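Local coordinates for SufE-like protein 1, chloroplastic/mitochondrial (Arabidopsis thaliana, PDB 4PUI), which activates a chloroplast cysteine desulfurase, helps mobilise sulfur for iron-sulfur cluster formation in chloroplasts and mitochondria, and probably binds glutaredoxins through its C-terminal BolA domain, at residues 6-17 with 74-83. Numbering follows the deposited sequence.
Sequences RGMRIREKLEKE and LLQDELKSGL
One carboxylate, that of E78, is held by two arginines of the helix 6-17 in quite different ways, the three residues forming a salt-bridge network. R9 grips it side-on, R9 NE to E78 OE2 at 2.8 Å and R9 NH2 to E78 OE1 at 3.0 Å, both on syn lone pairs. The guanidinium and carboxylate planes are only 10° apart. R6 instead sends its NE to E78 OE1 from the anti side (2.8 Å), its guanidinium turned 72° from the carboxylate. OE1 thus accepts from both arginines, and the paired positive charges would be expected to keep E78 ionised. With its CG anti to the backbone N (chi1 166°), R6 extends to the turn 81-83, where L83 N lies over the centre of one guanidinium face. At the edge, NH2 makes a weak bond to S81 O and meets a water that also bonds E78 OE1, while NH1 binds the carbonyl of E47. Shortened to an alanine, this position would probably leave E78 OE1 with R9 as its one arginine partner, and S81 O and the water without their NH2 partner. G82 suits the turn: its phi is positive, and a CB would run into R6 NH2 and the preceding carbonyl O. In this BolA domain, whose helices pack on a three-stranded mixed sheet, the contact joins helix 5-18 to the link between helix 64-74 and strand 85-91. Branched aliphatic residues suit the side nearer the sheet: I10 CG2 rests against L75 CD1 (3.9 Å), and I10 meets L83 tip to tip, F50 of the central strand touching both. Farther along, K13 slides past L75, packing K13 CG on L75 CD2 (3.9 Å), before its NZ takes an in-plane lone pair of L74 O at 2.9 Å. The methyls of L74 divide between L14 CD2 and the aliphatic CG of E17.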
# COMPACT_ATOMS: atom_id res chain seq x y z
N ARG A 6 -11.17 4.64 -2.68
CA ARG A 6 -9.82 4.83 -2.15
C ARG A 6 -8.91 3.64 -2.48
O ARG A 6 -7.77 3.83 -2.90
CB ARG A 6 -9.80 5.04 -0.62
CG ARG A 6 -8.41 4.90 -0.01
CD ARG A 6 -8.31 5.42 1.43
NE ARG A 6 -8.56 6.85 1.46
CZ ARG A 6 -9.49 7.45 2.20
NH1 ARG A 6 -10.25 6.75 3.02
NH2 ARG A 6 -9.63 8.77 2.13
N GLY A 7 -9.42 2.43 -2.28
CA GLY A 7 -8.66 1.22 -2.60
C GLY A 7 -8.18 1.24 -4.04
O GLY A 7 -7.03 0.89 -4.33
N MET A 8 -9.06 1.65 -4.95
CA MET A 8 -8.71 1.73 -6.36
C MET A 8 -7.62 2.77 -6.60
O MET A 8 -6.69 2.54 -7.38
CB MET A 8 -9.95 2.01 -7.21
CG MET A 8 -10.93 0.85 -7.25
SD MET A 8 -10.12 -0.68 -7.78
CE MET A 8 -10.00 -0.44 -9.54
N ARG A 9 -7.74 3.92 -5.94
CA ARG A 9 -6.70 4.95 -6.05
C ARG A 9 -5.35 4.46 -5.54
O ARG A 9 -4.31 4.76 -6.15
CB ARG A 9 -7.09 6.23 -5.30
CG ARG A 9 -8.18 7.02 -5.95
CD ARG A 9 -8.28 8.42 -5.34
NE ARG A 9 -8.47 8.41 -3.89
CZ ARG A 9 -9.65 8.46 -3.30
NH1 ARG A 9 -10.75 8.51 -4.02
NH2 ARG A 9 -9.74 8.45 -1.97
N ILE A 10 -5.36 3.74 -4.42
CA ILE A 10 -4.13 3.21 -3.82
C ILE A 10 -3.49 2.23 -4.80
O ILE A 10 -2.29 2.32 -5.07
CB ILE A 10 -4.41 2.53 -2.46
CG1 ILE A 10 -4.72 3.57 -1.38
CG2 ILE A 10 -3.23 1.65 -2.02
CD1 ILE A 10 -5.19 2.94 -0.07
N ARG A 11 -4.28 1.32 -5.34
CA ARG A 11 -3.76 0.35 -6.30
C ARG A 11 -3.17 1.06 -7.53
O ARG A 11 -2.08 0.73 -7.98
CB ARG A 11 -4.85 -0.63 -6.73
CG ARG A 11 -4.43 -1.52 -7.89
CD ARG A 11 -5.39 -2.68 -8.10
NE ARG A 11 -5.06 -3.82 -7.26
CZ ARG A 11 -4.10 -4.70 -7.54
NH1 ARG A 11 -3.35 -4.57 -8.63
NH2 ARG A 11 -3.88 -5.71 -6.71
N GLU A 12 -3.88 2.05 -8.05
CA GLU A 12 -3.39 2.73 -9.25
C GLU A 12 -2.09 3.51 -8.99
O GLU A 12 -1.19 3.54 -9.85
CB GLU A 12 -4.47 3.64 -9.84
CG GLU A 12 -5.51 2.87 -10.64
CD GLU A 12 -6.74 3.70 -10.98
OE1 GLU A 12 -6.58 4.91 -11.21
OE2 GLU A 12 -7.85 3.12 -11.01
N LYS A 13 -2.00 4.14 -7.83
CA LYS A 13 -0.82 4.91 -7.47
C LYS A 13 0.40 3.99 -7.35
O LYS A 13 1.48 4.31 -7.85
CB LYS A 13 -1.05 5.66 -6.15
CG LYS A 13 0.14 6.49 -5.65
CD LYS A 13 0.44 7.66 -6.57
CE LYS A 13 1.57 8.53 -6.03
NZ LYS A 13 1.09 9.73 -5.29
N LEU A 14 0.23 2.86 -6.69
CA LEU A 14 1.35 1.94 -6.54
C LEU A 14 1.76 1.31 -7.86
O LEU A 14 2.95 1.12 -8.11
CB LEU A 14 1.02 0.86 -5.51
CG LEU A 14 0.70 1.41 -4.12
CD1 LEU A 14 0.21 0.30 -3.22
CD2 LEU A 14 1.91 2.12 -3.51
N GLU A 15 0.78 0.97 -8.69
CA GLU A 15 1.06 0.45 -10.03
C GLU A 15 1.85 1.47 -10.84
O GLU A 15 2.85 1.14 -11.48
CB GLU A 15 -0.24 0.09 -10.76
CG GLU A 15 -0.92 -1.17 -10.25
CD GLU A 15 -2.28 -1.40 -10.85
OE1 GLU A 15 -2.85 -0.46 -11.43
OE2 GLU A 15 -2.77 -2.54 -10.75
N LYS A 16 1.39 2.72 -10.81
CA LYS A 16 2.00 3.78 -11.61
C LYS A 16 3.43 4.06 -11.16
O LYS A 16 4.33 4.22 -11.98
CB LYS A 16 1.18 5.06 -11.52
CG LYS A 16 1.69 6.14 -12.45
CD LYS A 16 1.96 7.44 -11.71
CE LYS A 16 0.77 8.37 -11.78
NZ LYS A 16 1.17 9.78 -11.50
N GLU A 17 3.66 4.11 -9.85
CA GLU A 17 4.97 4.51 -9.35
C GLU A 17 5.96 3.37 -9.15
O GLU A 17 7.17 3.58 -9.27
CB GLU A 17 4.86 5.32 -8.06
CG GLU A 17 4.21 6.69 -8.26
CD GLU A 17 4.99 7.60 -9.21
OE1 GLU A 17 6.22 7.45 -9.31
OE2 GLU A 17 4.37 8.48 -9.84
N LEU A 74 4.15 8.01 -0.82
CA LEU A 74 3.37 7.92 -2.05
C LEU A 74 1.89 8.07 -1.78
O LEU A 74 1.13 8.54 -2.63
CB LEU A 74 3.59 6.57 -2.73
CG LEU A 74 4.97 6.32 -3.32
CD1 LEU A 74 5.03 4.89 -3.84
CD2 LEU A 74 5.28 7.31 -4.43
N LEU A 75 1.46 7.65 -0.59
CA LEU A 75 0.04 7.61 -0.28
C LEU A 75 -0.37 8.68 0.72
O LEU A 75 -1.45 8.60 1.30
CB LEU A 75 -0.35 6.23 0.25
CG LEU A 75 -0.11 5.09 -0.75
CD1 LEU A 75 -0.47 3.74 -0.14
CD2 LEU A 75 -0.89 5.34 -2.02
N GLN A 76 0.47 9.70 0.90
CA GLN A 76 0.26 10.65 1.98
C GLN A 76 -1.05 11.41 1.82
O GLN A 76 -1.67 11.76 2.82
CB GLN A 76 1.43 11.63 2.11
CG GLN A 76 1.65 12.51 0.92
CD GLN A 76 2.81 13.45 1.13
OE1 GLN A 76 2.68 14.50 1.79
NE2 GLN A 76 3.96 13.09 0.58
N ASP A 77 -1.50 11.63 0.59
CA ASP A 77 -2.73 12.40 0.41
C ASP A 77 -3.94 11.63 0.94
O ASP A 77 -4.89 12.23 1.44
CB ASP A 77 -2.92 12.81 -1.04
CG ASP A 77 -2.01 13.95 -1.43
OD1 ASP A 77 -1.69 14.78 -0.55
OD2 ASP A 77 -1.61 14.02 -2.61
N GLU A 78 -3.89 10.30 0.86
CA GLU A 78 -4.94 9.47 1.44
C GLU A 78 -4.87 9.52 2.96
O GLU A 78 -5.90 9.64 3.64
CB GLU A 78 -4.81 8.01 0.98
CG GLU A 78 -4.77 7.83 -0.54
CD GLU A 78 -6.09 8.15 -1.21
OE1 GLU A 78 -7.11 8.28 -0.51
OE2 GLU A 78 -6.11 8.26 -2.45
N LEU A 79 -3.66 9.46 3.49
CA LEU A 79 -3.45 9.48 4.94
C LEU A 79 -3.94 10.79 5.56
O LEU A 79 -4.32 10.81 6.72
CB LEU A 79 -1.98 9.27 5.28
CG LEU A 79 -1.46 7.88 4.93
CD1 LEU A 79 0.05 7.90 4.90
CD2 LEU A 79 -1.97 6.84 5.93
N LYS A 80 -3.91 11.86 4.77
CA LYS A 80 -4.38 13.18 5.20
C LYS A 80 -5.86 13.41 4.93
O LYS A 80 -6.33 14.55 5.00
CB LYS A 80 -3.59 14.28 4.50
CG LYS A 80 -2.10 14.32 4.80
CD LYS A 80 -1.40 15.21 3.78
CE LYS A 80 0.10 15.27 3.98
NZ LYS A 80 0.76 16.10 2.92
N SER A 81 -6.61 12.36 4.59
CA SER A 81 -8.02 12.56 4.23
C SER A 81 -8.91 11.33 4.43
O SER A 81 -9.86 11.12 3.67
CB SER A 81 -8.16 13.08 2.80
OG SER A 81 -7.57 12.20 1.86
N GLY A 82 -8.60 10.53 5.44
CA GLY A 82 -9.51 9.47 5.81
C GLY A 82 -8.87 8.11 5.99
O GLY A 82 -9.43 7.25 6.65
N LEU A 83 -7.71 7.91 5.36
CA LEU A 83 -6.97 6.66 5.53
C LEU A 83 -6.25 6.70 6.87
O LEU A 83 -5.51 7.63 7.15
CB LEU A 83 -5.95 6.49 4.40
CG LEU A 83 -5.06 5.25 4.45
CD1 LEU A 83 -5.94 4.03 4.47
CD2 LEU A 83 -4.09 5.20 3.25
O HOH W 1 -8.67 10.77 0.25